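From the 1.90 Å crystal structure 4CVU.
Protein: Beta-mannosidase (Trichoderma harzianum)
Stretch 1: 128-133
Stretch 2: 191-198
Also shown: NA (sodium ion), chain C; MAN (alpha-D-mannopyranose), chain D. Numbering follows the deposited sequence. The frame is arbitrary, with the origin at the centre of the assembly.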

# COMPACT_ATOMS: atom_id res chain seq x y z
N PRO A 128 29.59 17.56 19.10
CA PRO A 128 28.94 16.55 19.94
C PRO A 128 29.05 15.13 19.37
O PRO A 128 28.98 14.93 18.15
CB PRO A 128 27.46 16.98 19.98
CG PRO A 128 27.34 18.25 19.22
CD PRO A 128 28.70 18.68 18.76
N ASP A 129 29.21 14.15 20.25
CA ASP A 129 29.26 12.75 19.82
C ASP A 129 28.59 11.77 20.78
O ASP A 129 29.10 10.69 21.03
CB ASP A 129 30.71 12.34 19.60
CG ASP A 129 31.55 12.44 20.86
OD1 ASP A 129 31.09 13.02 21.88
OD2 ASP A 129 32.68 11.91 20.83
N ASN A 130 27.44 12.17 21.30
CA ASN A 130 26.66 11.31 22.20
C ASN A 130 25.20 11.66 22.15
O ASN A 130 24.79 12.74 22.56
CB ASN A 130 27.18 11.39 23.65
CG ASN A 130 26.69 10.24 24.52
OD1 ASN A 130 25.51 9.85 24.47
ND2 ASN A 130 27.56 9.70 25.35
N GLN A 131 24.40 10.73 21.64
CA GLN A 131 22.96 10.90 21.60
C GLN A 131 22.37 11.18 22.97
O GLN A 131 21.39 11.88 23.08
CB GLN A 131 22.31 9.63 21.03
CG GLN A 131 20.82 9.71 20.87
CD GLN A 131 20.16 8.49 20.21
OE1 GLN A 131 20.79 7.51 19.79
NE2 GLN A 131 18.86 8.53 20.17
N PHE A 132 22.96 10.58 24.01
CA PHE A 132 22.38 10.53 25.35
C PHE A 132 22.85 11.66 26.30
O PHE A 132 22.63 11.55 27.52
CB PHE A 132 22.73 9.17 25.98
CG PHE A 132 22.47 8.00 25.08
CD1 PHE A 132 21.26 7.87 24.44
CD2 PHE A 132 23.43 7.01 24.92
CE1 PHE A 132 21.02 6.78 23.59
CE2 PHE A 132 23.20 5.92 24.08
CZ PHE A 132 21.99 5.79 23.43
N ARG A 133 23.45 12.73 25.75
CA ARG A 133 23.99 13.86 26.55
C ARG A 133 23.37 15.20 26.21
O ARG A 133 23.00 15.47 25.06
CB ARG A 133 25.52 13.98 26.39
CG ARG A 133 26.28 12.95 27.19
CD ARG A 133 27.76 13.00 26.97
NE ARG A 133 28.44 14.06 27.73
CZ ARG A 133 29.73 14.34 27.63
NH1 ARG A 133 30.50 13.63 26.81
NH2 ARG A 133 30.27 15.32 28.35
N VAL A 191 29.93 3.71 18.87
CA VAL A 191 29.15 4.95 18.91
C VAL A 191 28.12 4.97 20.02
O VAL A 191 27.37 4.03 20.19
CB VAL A 191 28.51 5.27 17.55
CG1 VAL A 191 27.66 4.11 17.04
CG2 VAL A 191 27.67 6.54 17.65
N ARG A 192 28.09 6.06 20.78
CA ARG A 192 27.06 6.26 21.79
C ARG A 192 25.78 6.77 21.12
O ARG A 192 25.46 7.97 21.16
CB ARG A 192 27.57 7.23 22.86
CG ARG A 192 28.83 6.75 23.55
CD ARG A 192 28.70 5.36 24.07
NE ARG A 192 27.44 5.20 24.80
CZ ARG A 192 26.71 4.09 24.85
NH1 ARG A 192 27.07 2.97 24.21
NH2 ARG A 192 25.59 4.08 25.56
N LYS A 193 25.06 5.81 20.53
CA LYS A 193 23.81 6.00 19.79
C LYS A 193 23.00 4.76 20.08
O LYS A 193 23.54 3.65 20.36
CB LYS A 193 24.07 6.18 18.26
CG LYS A 193 22.82 6.38 17.37
CD LYS A 193 23.18 6.91 15.98
CE LYS A 193 22.01 6.97 14.98
NZ LYS A 193 20.69 7.24 15.63
N GLU A 194 21.70 4.94 20.05
CA GLU A 194 20.71 3.91 20.36
C GLU A 194 21.06 2.74 19.48
O GLU A 194 21.10 2.82 18.28
CB GLU A 194 19.30 4.48 20.10
CG GLU A 194 18.15 3.49 20.07
CD GLU A 194 16.76 4.13 20.00
OE1 GLU A 194 16.42 4.59 18.93
OE2 GLU A 194 16.02 4.15 20.95
N GLN A 195 21.38 1.62 20.10
CA GLN A 195 21.92 0.53 19.39
C GLN A 195 20.99 -0.10 18.37
O GLN A 195 21.46 -0.54 17.36
CB GLN A 195 22.51 -0.51 20.35
CG GLN A 195 23.57 0.06 21.25
CD GLN A 195 24.96 0.17 20.66
OE1 GLN A 195 25.77 -0.76 20.75
NE2 GLN A 195 25.28 1.34 20.11
N ASN A 196 19.69 -0.15 18.62
CA ASN A 196 18.76 -0.71 17.72
C ASN A 196 18.58 0.07 16.44
O ASN A 196 18.03 -0.43 15.52
CB ASN A 196 17.44 -1.06 18.34
CG ASN A 196 16.67 0.13 18.77
OD1 ASN A 196 16.85 0.67 19.82
ND2 ASN A 196 15.80 0.58 17.87
N ASP A 197 19.14 1.25 16.39
CA ASP A 197 19.10 2.10 15.19
C ASP A 197 19.88 1.50 14.01
O ASP A 197 19.69 1.91 12.88
CB ASP A 197 19.67 3.45 15.53
CG ASP A 197 18.78 4.26 16.38
OD1 ASP A 197 17.74 3.78 16.83
OD2 ASP A 197 19.12 5.44 16.57
N PHE A 198 20.76 0.54 14.30
CA PHE A 198 21.49 -0.20 13.29
C PHE A 198 20.88 -1.58 13.01
O PHE A 198 21.56 -2.45 12.40
CB PHE A 198 22.95 -0.34 13.71
CG PHE A 198 23.58 0.96 14.10
CD1 PHE A 198 23.94 1.88 13.14
CD2 PHE A 198 23.70 1.30 15.44
CE1 PHE A 198 24.47 3.10 13.51
CE2 PHE A 198 24.21 2.53 15.82
CZ PHE A 198 24.61 3.43 14.84
NA NA C . 34.53 11.96 22.65
C1 MAN D . 37.84 10.03 17.87
C2 MAN D . 37.27 8.77 18.52
C3 MAN D . 35.74 8.82 18.50
C4 MAN D . 35.24 10.13 19.12
C5 MAN D . 35.88 11.32 18.39
C6 MAN D . 35.49 12.68 18.97
O2 MAN D . 37.71 8.66 19.86
O3 MAN D . 35.25 7.72 19.22
O4 MAN D . 33.84 10.22 19.05
O5 MAN D . 37.29 11.20 18.44
O6 MAN D . 35.86 13.73 18.10
O HOH W 1 29.90 8.22 20.38
O HOH W 2 17.71 7.73 17.58
O HOH W 3 34.12 13.96 21.94

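Gln-131 makes both direct hydrogen bonds between the stretches, one through its backbone and one through its side chain. Its N donates to Arg-192 O at 3.0 Å, and its side chain, extended with chi1 and chi2 both t, reaches along the other stretch until OE1 accepts from Glu-194 N at 2.7 Å. A glutamine suits the place because its amide offers both polarities: OE1 takes the peptide NH, while NE2 makes a weak bond of 2.9 Å to water 2, which donates to Asp-197 OD2, also 2.9 Å.

That carboxylate is held from its own stretch. Lys-193, extended through its first three chi angles, points its CB away from stretch 1 and brings NZ within 2.6 Å of Asp-197 OD2, a buried salt bridge.

Stretch 1 is shaped by a type I turn from Asn-130 to Arg-133. Asn-130, chi1 t, folds its amide back so that OD1 accepts from Phe-132 N at 2.7 Å, fastening the turn. The CA-to-CB bond of Phe-132 points toward stretch 2, and with chi1 m its ring packs against that stretch: Arg-192 O lies over one face, and Phe-132 CE2 comes 3.4 Å from Arg-192 NH2. Arg-192 curls through three m rotamers, which bring its guanidinium back beside that ring, its nitrogens hydrogen-bonded elsewhere in the structure. Water 1 adds a bridge, donating to Asp-129 O (2.7 Å) and accepting from Arg-192 N (2.8 Å).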